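Local atomic coordinates of salmonella typhimurium DB7155 bacteriophage DET7 tailspike (Bacteriophage, PDB entry 2V5I), a protein that forms the trimeric tailspike of phage Det7, which binds and hydrolyses the O-antigen of its Salmonella host at the cell surface. Residues Gly127-Val132 with Lys150-Ala155; Trp135-Gly140 with Pro285-Phe290; Ser311-Pro314 with Leu318-Asn321; His475-Ala480 with Lys503-Asp508; Glu524-Ile529 with Gly550-Met555. One frame throughout, in Å; residues are numbered along the deposited sequence.

Contact 1 of 5, residues Gly127-Val132 with Lys150-Ala155; sequences GYQPGV and KDQHIA
The side-chain amide of Q129 pairs with the backbone of I154 through both its oxygen and its nitrogen. I154 N gives its hydrogen to Q129 OE1 at 2.9 Å, while Q129 NE2 returns one to I154 O, also 2.9 Å away and nearly straight at 170°. Both donors lie in the plane of the carbonyl they address and use a lone pair, so the two bonds together fix the rotation of the Q129 amide. The I154 side chain runs at about a right angle to Q129, with its CB 3.5 Å from Q129 OE1. Q152 comes in from another direction: its amide plane is turned 76° from that of Q129, and its NE2 sits over the aliphatic part of Q129, 3.6 Å from CG. The polar end of Q152 works elsewhere, OE1 accepting from W98 N and NE2 giving to a water that in turn donates to P130 O. The touching residues are all loop. They frame the three-helix excursion 132-137, 141-144 and 147-150, and Q129 links the loop entering it to the loop leaving it, just ahead of strand 156-161 of the parallel beta-helix.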
# COMPACT_ATOMS: atom_id res chain seq x y z
N GLY A 127 -20.48 -19.14 -15.59
CA GLY A 127 -19.91 -20.48 -15.48
C GLY A 127 -18.83 -20.72 -16.50
O GLY A 127 -18.44 -19.82 -17.25
N TYR A 128 -18.26 -21.93 -16.48
CA TYR A 128 -17.25 -22.25 -17.48
C TYR A 128 -17.32 -23.72 -17.93
O TYR A 128 -17.82 -24.61 -17.22
CB TYR A 128 -15.83 -21.92 -16.96
CG TYR A 128 -15.37 -22.74 -15.77
CD1 TYR A 128 -15.77 -22.40 -14.44
CD2 TYR A 128 -14.62 -23.90 -15.92
CE1 TYR A 128 -15.34 -23.12 -13.35
CE2 TYR A 128 -14.24 -24.65 -14.83
CZ TYR A 128 -14.60 -24.28 -13.53
OH TYR A 128 -14.19 -25.01 -12.42
N GLN A 129 -16.81 -23.93 -19.13
CA GLN A 129 -16.70 -25.28 -19.71
C GLN A 129 -15.65 -26.11 -18.98
O GLN A 129 -14.50 -25.68 -18.87
CB GLN A 129 -16.33 -25.20 -21.17
CG GLN A 129 -17.35 -24.50 -22.07
CD GLN A 129 -16.74 -24.04 -23.37
OE1 GLN A 129 -16.47 -24.84 -24.25
NE2 GLN A 129 -16.53 -22.71 -23.50
N PRO A 130 -16.03 -27.24 -18.41
CA PRO A 130 -15.10 -28.01 -17.60
C PRO A 130 -14.08 -28.75 -18.44
O PRO A 130 -14.29 -29.01 -19.61
CB PRO A 130 -16.02 -28.97 -16.83
CG PRO A 130 -17.14 -29.18 -17.72
CD PRO A 130 -17.37 -27.88 -18.46
N GLY A 131 -12.92 -29.05 -17.85
CA GLY A 131 -11.86 -29.78 -18.55
C GLY A 131 -10.92 -30.49 -17.58
O GLY A 131 -11.26 -30.72 -16.43
N VAL A 132 -9.74 -30.80 -18.09
CA VAL A 132 -8.82 -31.71 -17.38
C VAL A 132 -8.49 -31.21 -15.97
O VAL A 132 -8.43 -31.98 -15.03
CB VAL A 132 -7.58 -32.03 -18.20
CG1 VAL A 132 -8.00 -32.81 -19.48
CG2 VAL A 132 -6.82 -30.82 -18.57
N LYS A 150 -17.17 -33.07 -22.23
CA LYS A 150 -15.71 -33.08 -22.03
C LYS A 150 -14.90 -32.68 -23.26
O LYS A 150 -13.80 -32.14 -23.13
CB LYS A 150 -15.32 -34.50 -21.46
CG LYS A 150 -15.98 -34.75 -20.12
CD LYS A 150 -15.46 -36.01 -19.32
CE LYS A 150 -16.04 -37.27 -19.85
NZ LYS A 150 -15.63 -38.46 -19.02
N ASP A 151 -15.43 -32.88 -24.45
CA ASP A 151 -14.72 -32.57 -25.70
C ASP A 151 -14.95 -31.12 -26.20
O ASP A 151 -14.33 -30.68 -27.17
CB ASP A 151 -15.18 -33.53 -26.80
CG ASP A 151 -14.67 -34.95 -26.60
OD1 ASP A 151 -13.80 -35.19 -25.73
OD2 ASP A 151 -15.16 -35.83 -27.35
N GLN A 152 -15.82 -30.37 -25.53
CA GLN A 152 -16.13 -28.98 -25.96
C GLN A 152 -14.92 -28.11 -25.97
O GLN A 152 -14.05 -28.26 -25.12
CB GLN A 152 -17.07 -28.31 -24.95
CG GLN A 152 -18.40 -28.86 -24.89
CD GLN A 152 -19.26 -27.99 -23.97
OE1 GLN A 152 -20.31 -27.51 -24.39
NE2 GLN A 152 -18.79 -27.77 -22.73
N HIS A 153 -14.88 -27.12 -26.87
CA HIS A 153 -13.83 -26.13 -26.83
C HIS A 153 -14.30 -24.83 -27.48
O HIS A 153 -13.77 -24.37 -28.48
CB HIS A 153 -12.53 -26.65 -27.49
CG HIS A 153 -12.70 -27.14 -28.89
ND1 HIS A 153 -13.01 -28.45 -29.18
CD2 HIS A 153 -12.62 -26.50 -30.08
CE1 HIS A 153 -13.11 -28.60 -30.49
NE2 HIS A 153 -12.90 -27.42 -31.06
N ILE A 154 -15.35 -24.27 -26.90
CA ILE A 154 -16.00 -23.05 -27.44
C ILE A 154 -15.34 -21.75 -26.95
O ILE A 154 -15.28 -21.46 -25.74
CB ILE A 154 -17.51 -23.01 -27.10
CG1 ILE A 154 -18.22 -24.24 -27.68
CG2 ILE A 154 -18.14 -21.75 -27.63
CD1 ILE A 154 -18.05 -24.39 -29.18
N ALA A 155 -14.90 -20.95 -27.92
CA ALA A 155 -14.51 -19.56 -27.65
C ALA A 155 -14.59 -18.81 -28.93
O ALA A 155 -14.28 -19.38 -30.01
CB ALA A 155 -13.14 -19.48 -27.07
O HOH W 1 -16.15 -28.61 -21.50

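Contact 2 of 5, residues Trp135-Gly140 with Pro285-Phe290; sequences WVKFPG and PVWDGF
K137 and W287 meet through a cation-pi contact, the lysine lying over one face of the indole. K137 NZ stands 4.1 Å from the centroid of the five-membered ring of W287, 16° off the ring normal. The preceding methylene adds a CH-pi contact: K137 CE is centred over the same five-membered ring, 3.5 Å from its centroid. The one hydrogen bond across the contact also starts at the ammonium group, where K137 NZ reaches V286 O at 2.8 Å with the donor tilted 22° from the carbonyl plane. Bends at chi2 and chi3 fold the lysine chain back, letting its last two atoms serve the carbonyl and the indole together.

In the parallel beta-helix this is where an excursion touches the main body: helix 132-137 belongs to a long insertion between coil strands, and 285-290 runs through the loop after strand 280-283 into strand 290-291. Backbone bonds from V286 to A253 and from W287 to E255 and G334 tie that loop to its neighbours in the stack.

Apolar packing fills in the remainder. K137 CG lies 3.7 Å from V286 CG1, the two chains lying alongside and running opposite ways. V136 CG1, one residue earlier, approaches W287 CH2 at 4.2 Å, obliquely to the ring. V286 also packs on W109.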
# COMPACT_ATOMS: atom_id res chain seq x y z
N TRP A 135 -11.12 -32.22 -13.38
CA TRP A 135 -11.09 -33.63 -12.97
C TRP A 135 -10.24 -33.79 -11.72
O TRP A 135 -10.52 -34.67 -10.89
CB TRP A 135 -10.55 -34.53 -14.07
CG TRP A 135 -11.10 -34.32 -15.45
CD1 TRP A 135 -10.52 -34.71 -16.60
CD2 TRP A 135 -12.36 -33.70 -15.83
NE1 TRP A 135 -11.29 -34.37 -17.67
CE2 TRP A 135 -12.43 -33.76 -17.23
CE3 TRP A 135 -13.41 -33.13 -15.13
CZ2 TRP A 135 -13.50 -33.21 -17.95
CZ3 TRP A 135 -14.46 -32.58 -15.84
CH2 TRP A 135 -14.49 -32.63 -17.22
N VAL A 136 -9.22 -32.94 -11.56
CA VAL A 136 -8.37 -32.94 -10.36
C VAL A 136 -8.97 -32.11 -9.22
O VAL A 136 -9.01 -32.48 -8.06
CB VAL A 136 -6.96 -32.35 -10.72
CG1 VAL A 136 -6.11 -32.15 -9.50
CG2 VAL A 136 -6.23 -33.21 -11.71
N LYS A 137 -9.51 -30.94 -9.58
CA LYS A 137 -10.11 -30.06 -8.61
C LYS A 137 -11.36 -30.62 -7.94
O LYS A 137 -11.60 -30.38 -6.76
CB LYS A 137 -10.39 -28.70 -9.30
CG LYS A 137 -10.87 -27.59 -8.45
CD LYS A 137 -9.88 -27.09 -7.41
CE LYS A 137 -8.55 -26.56 -7.92
NZ LYS A 137 -7.87 -25.71 -6.85
N PHE A 138 -12.17 -31.40 -8.69
CA PHE A 138 -13.41 -31.95 -8.18
C PHE A 138 -13.35 -33.48 -8.45
O PHE A 138 -13.88 -33.98 -9.45
CB PHE A 138 -14.63 -31.33 -8.88
CG PHE A 138 -14.67 -29.80 -8.84
CD1 PHE A 138 -14.95 -29.12 -7.66
CD2 PHE A 138 -14.40 -29.07 -9.97
CE1 PHE A 138 -14.98 -27.71 -7.61
CE2 PHE A 138 -14.43 -27.65 -9.92
CZ PHE A 138 -14.73 -27.00 -8.75
N PRO A 139 -12.59 -34.21 -7.62
CA PRO A 139 -12.46 -35.65 -7.92
C PRO A 139 -13.79 -36.37 -7.96
O PRO A 139 -14.62 -36.26 -7.05
CB PRO A 139 -11.61 -36.19 -6.77
CG PRO A 139 -11.04 -34.99 -6.08
CD PRO A 139 -11.76 -33.78 -6.49
N GLY A 140 -13.97 -37.12 -9.05
CA GLY A 140 -15.19 -37.84 -9.37
C GLY A 140 -16.00 -37.20 -10.49
O GLY A 140 -16.93 -37.81 -11.03
N PRO A 285 -10.80 -17.20 -7.77
CA PRO A 285 -10.32 -18.16 -8.80
C PRO A 285 -10.41 -19.60 -8.29
O PRO A 285 -10.28 -19.85 -7.11
CB PRO A 285 -8.86 -17.78 -9.00
CG PRO A 285 -8.49 -17.33 -7.66
CD PRO A 285 -9.66 -16.52 -7.14
N VAL A 286 -10.70 -20.50 -9.21
CA VAL A 286 -10.74 -21.94 -8.91
C VAL A 286 -9.36 -22.48 -8.51
O VAL A 286 -9.25 -23.34 -7.61
CB VAL A 286 -11.41 -22.72 -10.05
CG1 VAL A 286 -11.32 -24.22 -9.80
CG2 VAL A 286 -12.83 -22.29 -10.26
N TRP A 287 -8.30 -22.02 -9.17
CA TRP A 287 -6.96 -22.37 -8.77
C TRP A 287 -6.32 -21.19 -8.02
O TRP A 287 -6.69 -20.97 -6.86
CB TRP A 287 -6.17 -22.82 -9.99
CG TRP A 287 -6.67 -24.17 -10.47
CD1 TRP A 287 -7.86 -24.45 -11.12
CD2 TRP A 287 -6.00 -25.44 -10.32
NE1 TRP A 287 -7.94 -25.81 -11.37
CE2 TRP A 287 -6.84 -26.43 -10.88
CE3 TRP A 287 -4.80 -25.84 -9.72
CZ2 TRP A 287 -6.49 -27.79 -10.93
CZ3 TRP A 287 -4.45 -27.22 -9.77
CH2 TRP A 287 -5.30 -28.16 -10.38
N ASP A 288 -5.43 -20.40 -8.62
CA ASP A 288 -4.60 -19.44 -7.88
C ASP A 288 -5.07 -18.01 -8.19
O ASP A 288 -5.58 -17.76 -9.30
CB ASP A 288 -3.13 -19.56 -8.26
CG ASP A 288 -2.50 -20.88 -7.85
OD1 ASP A 288 -3.20 -21.79 -7.32
OD2 ASP A 288 -1.25 -20.93 -8.02
N GLY A 289 -4.80 -17.05 -7.30
CA GLY A 289 -5.05 -15.66 -7.63
C GLY A 289 -3.99 -15.25 -8.68
O GLY A 289 -4.30 -14.84 -9.78
N PHE A 290 -2.73 -15.26 -8.22
CA PHE A 290 -1.59 -15.03 -9.13
C PHE A 290 -0.71 -16.29 -9.10
O PHE A 290 -0.29 -16.71 -8.01
CB PHE A 290 -0.76 -13.84 -8.61
CG PHE A 290 -1.47 -12.52 -8.69
CD1 PHE A 290 -2.48 -12.19 -7.75
CD2 PHE A 290 -1.16 -11.59 -9.64
CE1 PHE A 290 -3.12 -10.98 -7.84
CE2 PHE A 290 -1.83 -10.33 -9.70
CZ PHE A 290 -2.82 -10.09 -8.80

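Contact 3 of 5, residues Ser311-Pro314 with Leu318-Asn321; sequences SEYP and LPNN
An inverse gamma turn centred on P319, within the long excursion between strands 290-291 and 323-330 of the parallel beta-helix, presents its proline ring to Y313. P319 CD lies almost exactly above the middle of the tyrosine ring, 3.6 Å from the centroid and only 5° off the normal, which makes a clear CH-pi contact. Because CD is centred, it is nearly equally far from all six ring carbons, with Y313 CZ the nearest at 3.7 Å. P319 CG is displaced toward the phenol end and comes 3.9 Å from Y313 OH. The two side chains cross at about a right angle. With chi1 at -69°, Y313 CG stands beside its own backbone N and opposite the carbonyl carbon, an orientation that carries the ring across to the proline.

L318 contributes at the root of the tyrosine: its CD2 is 4.0 Å from Y313 CB and oblique to the ring. No hydrogen bond joins the two segments; across them the contact is apolar. R304 NH1 donates to Y313 O, and its side chain touches L318. The leucine is buried against R271, Y273 and S294, and its backbone bonds to S342, at the end of strand 335-342. N320 ND2 reaches D340 O in that same strand, placing the excursion's return leg against the beta-helix just before strand 323-330 begins.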
# COMPACT_ATOMS: atom_id res chain seq x y z
N SER A 311 21.80 -26.97 -15.03
CA SER A 311 23.14 -26.89 -14.45
C SER A 311 23.43 -25.52 -13.88
O SER A 311 24.22 -25.40 -12.94
CB SER A 311 24.21 -27.25 -15.49
OG SER A 311 24.06 -26.46 -16.65
N GLU A 312 22.83 -24.48 -14.45
CA GLU A 312 22.98 -23.11 -13.97
C GLU A 312 21.98 -22.77 -12.86
O GLU A 312 22.33 -22.13 -11.86
CB GLU A 312 22.80 -22.14 -15.12
CG GLU A 312 23.06 -20.70 -14.74
CD GLU A 312 23.05 -19.77 -15.93
OE1 GLU A 312 22.81 -20.26 -17.07
OE2 GLU A 312 23.30 -18.56 -15.73
N TYR A 313 20.71 -23.16 -13.06
CA TYR A 313 19.65 -22.93 -12.06
C TYR A 313 18.84 -24.20 -11.94
O TYR A 313 18.12 -24.55 -12.90
CB TYR A 313 18.70 -21.81 -12.48
CG TYR A 313 19.36 -20.45 -12.46
CD1 TYR A 313 19.60 -19.80 -11.25
CD2 TYR A 313 19.81 -19.89 -13.62
CE1 TYR A 313 20.22 -18.57 -11.24
CE2 TYR A 313 20.48 -18.67 -13.61
CZ TYR A 313 20.67 -18.02 -12.41
OH TYR A 313 21.30 -16.80 -12.41
N PRO A 314 18.86 -24.86 -10.77
CA PRO A 314 17.96 -25.99 -10.53
C PRO A 314 16.47 -25.64 -10.69
O PRO A 314 16.08 -24.46 -10.67
CB PRO A 314 18.23 -26.37 -9.08
CG PRO A 314 19.57 -25.81 -8.77
CD PRO A 314 19.71 -24.60 -9.60
N LEU A 318 14.89 -20.41 -10.97
CA LEU A 318 15.15 -19.41 -12.01
C LEU A 318 15.07 -17.99 -11.47
O LEU A 318 14.25 -17.70 -10.60
CB LEU A 318 14.20 -19.55 -13.19
CG LEU A 318 14.45 -20.78 -14.09
CD1 LEU A 318 13.23 -20.94 -15.02
CD2 LEU A 318 15.74 -20.72 -14.87
N PRO A 319 15.93 -17.10 -12.00
CA PRO A 319 15.86 -15.66 -11.62
C PRO A 319 14.78 -14.91 -12.38
O PRO A 319 15.03 -14.06 -13.24
CB PRO A 319 17.26 -15.18 -11.98
CG PRO A 319 17.58 -15.94 -13.18
CD PRO A 319 17.03 -17.34 -12.94
N ASN A 320 13.52 -15.29 -12.10
CA ASN A 320 12.40 -14.78 -12.86
C ASN A 320 12.18 -13.31 -12.68
O ASN A 320 11.71 -12.64 -13.58
CB ASN A 320 11.14 -15.65 -12.72
CG ASN A 320 10.88 -16.14 -11.30
OD1 ASN A 320 11.27 -15.52 -10.34
ND2 ASN A 320 10.20 -17.29 -11.18
N ASN A 321 12.49 -12.83 -11.48
CA ASN A 321 12.54 -11.41 -11.17
C ASN A 321 11.32 -10.59 -11.57
O ASN A 321 11.46 -9.44 -12.09
CB ASN A 321 13.79 -10.78 -11.81
CG ASN A 321 14.21 -9.47 -11.08
OD1 ASN A 321 13.88 -9.25 -9.89
ND2 ASN A 321 14.84 -8.58 -11.81

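Contact 4 of 5, residues His475-Ala480 with Lys503-Asp508; sequences HLNGYA and KVNRGD
N477 grips the turn at 505-508 with both ends of its side-chain amide. Its OD1 accepts from G507 N at 3.0 Å, but the donor stands 42° out of the carbonyl plane and the bond is bent to 140°. The bond at the other end is straighter: N477 ND2 donates to N505 O, also at 3.0 Å, with an angle of 162° at the hydrogen. N505 O takes a second bond, from D508 N within its own turn, and the two donors arrive from opposite faces of its carbonyl plane. N477 ND2 and D508 N are 3.5 Å apart, a separation explained by their common acceptor.

Both segments leave the same five-stranded antiparallel sheet, which follows the beta-helix: residues 475-480 run off the end of strand 470-476, and residues 503-508 off the end of strand 501-504, with strand 485-493 between the two strands.

In the next shell, N505 ND2 holds D508 OD1 at 3.0 Å on the anti lone pair of the carboxylate, while N505 OD1 accepts from K510 N. S484 OG bonds both N477 ND2 and D508 OD1, tying the two sides together. Farther out the trimer takes part. D508 OD1 also meets S493 OG of the second subunit, and R506, salt-bridged to E513 in its own chain, reaches E524 O of the second subunit through NH2.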
# COMPACT_ATOMS: atom_id res chain seq x y z
N HIS A 475 0.99 -8.75 38.48
CA HIS A 475 -0.34 -9.14 38.97
C HIS A 475 -0.80 -7.99 39.87
O HIS A 475 -0.03 -7.50 40.69
CB HIS A 475 -0.21 -10.33 39.89
CG HIS A 475 0.26 -11.59 39.25
ND1 HIS A 475 -0.60 -12.63 38.95
CD2 HIS A 475 1.50 -12.05 38.96
CE1 HIS A 475 0.10 -13.64 38.44
NE2 HIS A 475 1.38 -13.30 38.43
N LEU A 476 -2.06 -7.58 39.76
CA LEU A 476 -2.53 -6.59 40.72
C LEU A 476 -2.66 -7.15 42.14
O LEU A 476 -2.97 -8.35 42.31
CB LEU A 476 -3.79 -5.91 40.22
CG LEU A 476 -5.09 -6.66 40.10
CD1 LEU A 476 -5.76 -6.95 41.47
CD2 LEU A 476 -6.06 -5.84 39.21
N ASN A 477 -2.35 -6.32 43.14
CA ASN A 477 -2.64 -6.63 44.54
C ASN A 477 -4.05 -6.14 44.91
O ASN A 477 -4.30 -4.93 44.88
CB ASN A 477 -1.56 -6.03 45.47
CG ASN A 477 -0.32 -6.88 45.56
OD1 ASN A 477 -0.39 -8.10 45.79
ND2 ASN A 477 0.87 -6.22 45.54
N GLY A 478 -4.94 -7.09 45.17
CA GLY A 478 -6.23 -6.75 45.77
C GLY A 478 -7.31 -6.37 44.77
O GLY A 478 -8.17 -7.20 44.42
N TYR A 479 -7.26 -5.15 44.30
CA TYR A 479 -8.41 -4.57 43.62
C TYR A 479 -8.00 -3.39 42.73
O TYR A 479 -6.96 -2.74 42.95
CB TYR A 479 -9.43 -4.11 44.71
CG TYR A 479 -8.83 -3.22 45.76
CD1 TYR A 479 -8.25 -3.75 46.89
CD2 TYR A 479 -8.85 -1.83 45.65
CE1 TYR A 479 -7.70 -2.94 47.86
CE2 TYR A 479 -8.28 -1.03 46.60
CZ TYR A 479 -7.72 -1.59 47.73
OH TYR A 479 -7.14 -0.81 48.72
N ALA A 480 -8.84 -3.08 41.76
CA ALA A 480 -8.64 -1.91 40.90
C ALA A 480 -8.45 -0.68 41.74
O ALA A 480 -9.24 -0.44 42.68
CB ALA A 480 -9.84 -1.75 39.98
N LYS A 503 8.90 -14.12 43.48
CA LYS A 503 7.86 -13.06 43.54
C LYS A 503 8.30 -11.88 44.37
O LYS A 503 8.81 -12.05 45.48
CB LYS A 503 6.57 -13.63 44.21
CG LYS A 503 6.15 -15.06 43.72
CD LYS A 503 4.91 -15.64 44.44
CE LYS A 503 4.67 -17.15 44.11
NZ LYS A 503 5.81 -18.05 44.57
N VAL A 504 8.05 -10.69 43.86
CA VAL A 504 8.39 -9.43 44.51
C VAL A 504 7.08 -8.63 44.78
O VAL A 504 6.34 -8.32 43.86
CB VAL A 504 9.34 -8.60 43.60
CG1 VAL A 504 9.63 -7.25 44.22
CG2 VAL A 504 10.67 -9.36 43.34
N ASN A 505 6.86 -8.32 46.06
CA ASN A 505 5.77 -7.47 46.58
C ASN A 505 4.36 -8.14 46.58
O ASN A 505 3.37 -7.45 46.63
CB ASN A 505 5.68 -6.11 45.88
CG ASN A 505 4.92 -5.10 46.72
OD1 ASN A 505 5.13 -5.05 47.95
ND2 ASN A 505 4.07 -4.27 46.07
N ARG A 506 4.30 -9.46 46.52
CA ARG A 506 2.97 -10.10 46.63
C ARG A 506 2.37 -9.76 48.01
O ARG A 506 3.09 -9.70 49.03
CB ARG A 506 3.10 -11.61 46.51
CG ARG A 506 1.74 -12.28 46.24
CD ARG A 506 1.75 -13.80 46.29
NE ARG A 506 2.36 -14.22 47.51
CZ ARG A 506 1.73 -14.27 48.68
NH1 ARG A 506 0.42 -14.09 48.76
NH2 ARG A 506 2.40 -14.61 49.76
N GLY A 507 1.09 -9.41 47.98
CA GLY A 507 0.34 -9.00 49.20
C GLY A 507 0.69 -7.60 49.69
O GLY A 507 0.26 -7.15 50.76
N ASP A 508 1.51 -6.89 48.91
CA ASP A 508 2.07 -5.59 49.29
C ASP A 508 2.91 -5.64 50.57
O ASP A 508 3.08 -4.65 51.28
CB ASP A 508 1.01 -4.47 49.38
CG ASP A 508 1.60 -3.08 49.13
OD1 ASP A 508 2.39 -2.87 48.18
OD2 ASP A 508 1.30 -2.15 49.92

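Contact 5 of 5, residues Glu524-Ile529 with Gly550-Met555; sequences EGVLDI and GSKTRM
K552 reaches across to V526 from the first residue of strand 552-556, an outer strand of the three-stranded antiparallel sheet near the C-terminus, in the intertwined part of the trimer. From CB, which points at the opposite loop, the chain runs fully extended, every torsion beyond chi1 being near 180°. K552 CG passes V526 CG1 at 4.1 Å. CD comes closer, 3.7 Å from the same methyl, and CE keeps to it at 3.9 Å while nearing the valine carbonyl oxygen. The outer methylenes of the lysine thus rest on one methyl of the valine. At the end K552 NZ donates to V526 O, and it finds a second acceptor in D523 O, so the ammonium group links two carbonyls of the connection ahead of strand 531-537.

V526 itself is buried, with L544, T531 and S533 around it. Where residues 524-529 end and residues 550-555 begin, I529 CG1 lies 4.1 Å from G550 CA, a modest apolar touch just before the strand. The loop is shared with another chain: D528 OD2 forms a salt bridge with K503 NZ of the third subunit, and L527 N donates to E513 of that subunit. The bond from K552 NZ to V526 O is 2.9 Å long and lies nearly along the C=O axis, at 168°.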
# COMPACT_ATOMS: atom_id res chain seq x y z
N GLU A 524 26.05 -30.20 42.03
CA GLU A 524 25.69 -29.63 40.73
C GLU A 524 24.57 -28.57 40.86
O GLU A 524 24.28 -27.86 39.89
CB GLU A 524 25.13 -30.69 39.74
CG GLU A 524 25.86 -31.94 39.50
CD GLU A 524 25.47 -33.03 40.51
OE1 GLU A 524 25.99 -32.92 41.60
OE2 GLU A 524 24.68 -33.98 40.22
N GLY A 525 23.89 -28.50 42.00
CA GLY A 525 22.92 -27.45 42.24
C GLY A 525 23.40 -26.02 42.32
O GLY A 525 22.58 -25.11 42.45
N VAL A 526 24.72 -25.80 42.28
CA VAL A 526 25.25 -24.47 42.09
C VAL A 526 26.31 -24.49 40.97
O VAL A 526 27.12 -25.40 40.91
CB VAL A 526 25.83 -23.88 43.43
CG1 VAL A 526 27.09 -24.55 43.87
CG2 VAL A 526 25.97 -22.46 43.33
N LEU A 527 26.26 -23.50 40.10
CA LEU A 527 27.10 -23.46 38.89
C LEU A 527 28.24 -22.43 38.95
O LEU A 527 29.39 -22.80 38.90
CB LEU A 527 26.24 -23.22 37.66
CG LEU A 527 26.97 -23.15 36.32
CD1 LEU A 527 27.59 -24.52 36.00
CD2 LEU A 527 25.99 -22.73 35.24
N ASP A 528 27.90 -21.14 39.01
CA ASP A 528 28.85 -20.07 38.90
C ASP A 528 29.54 -19.77 40.21
O ASP A 528 28.92 -19.83 41.29
CB ASP A 528 28.16 -18.78 38.46
CG ASP A 528 27.59 -18.81 37.04
OD1 ASP A 528 28.01 -19.66 36.20
OD2 ASP A 528 26.75 -17.89 36.74
N ILE A 529 30.79 -19.34 40.13
CA ILE A 529 31.52 -18.80 41.28
C ILE A 529 30.78 -17.60 41.88
O ILE A 529 30.18 -16.81 41.15
CB ILE A 529 32.94 -18.37 40.85
CG1 ILE A 529 33.77 -19.65 40.61
CG2 ILE A 529 33.60 -17.51 41.91
CD1 ILE A 529 35.08 -19.42 39.94
N GLY A 550 36.53 -21.62 43.46
CA GLY A 550 35.81 -22.56 42.59
C GLY A 550 35.31 -23.80 43.28
O GLY A 550 34.53 -24.56 42.71
N SER A 551 35.71 -24.00 44.53
CA SER A 551 35.24 -25.17 45.29
C SER A 551 33.84 -24.86 45.84
O SER A 551 33.40 -23.71 45.80
CB SER A 551 36.21 -25.51 46.41
OG SER A 551 36.16 -24.55 47.43
N LYS A 552 33.13 -25.88 46.29
CA LYS A 552 31.78 -25.74 46.80
C LYS A 552 31.75 -26.07 48.27
O LYS A 552 32.48 -26.99 48.76
CB LYS A 552 30.85 -26.66 45.99
CG LYS A 552 30.77 -26.22 44.55
CD LYS A 552 29.87 -27.06 43.70
CE LYS A 552 29.97 -26.66 42.22
NZ LYS A 552 29.12 -27.48 41.36
N THR A 553 30.90 -25.37 49.01
CA THR A 553 30.74 -25.59 50.39
C THR A 553 29.27 -25.46 50.79
O THR A 553 28.48 -24.85 50.04
CB THR A 553 31.66 -24.63 51.20
OG1 THR A 553 31.78 -25.07 52.54
CG2 THR A 553 31.13 -23.19 51.21
N ARG A 554 28.92 -26.02 51.95
CA ARG A 554 27.58 -26.00 52.49
C ARG A 554 27.61 -25.34 53.87
O ARG A 554 28.43 -25.69 54.74
CB ARG A 554 27.03 -27.43 52.65
CG ARG A 554 26.87 -28.15 51.33
CD ARG A 554 26.68 -29.67 51.46
NE ARG A 554 26.70 -30.29 50.14
CZ ARG A 554 25.65 -30.36 49.32
NH1 ARG A 554 24.45 -29.89 49.68
NH2 ARG A 554 25.81 -30.93 48.12
N MET A 555 26.74 -24.36 54.04
CA MET A 555 26.62 -23.58 55.26
C MET A 555 25.21 -23.61 55.82
O MET A 555 24.23 -23.29 55.12
CB MET A 555 26.96 -22.10 54.97
CG MET A 555 28.32 -21.89 54.37
SD MET A 555 28.84 -20.16 54.36
CE MET A 555 30.21 -20.20 53.21

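The five contacts come from two parts of the spike, the beta-helix and the C-terminal sheets. Contacts 1 and 2 interlock along the chain, have centres 14 Å apart and touch directly: K150 and P130 pack on W135, and Y128 on F138 and V286, making one cluster beside helix 132-137. Contact 3 comes later, in another excursion of the beta-helix, its centre 28 Å from that of contact 2. Contacts 4 and 5 follow in series in the C-terminal antiparallel sheets, with centres 34 Å apart and 57 to 80 Å from those of contacts 1 and 2. Only these last two touch other subunits, consistent with a beta-helix body carrying excursions and a C-terminal part where the chains intertwine.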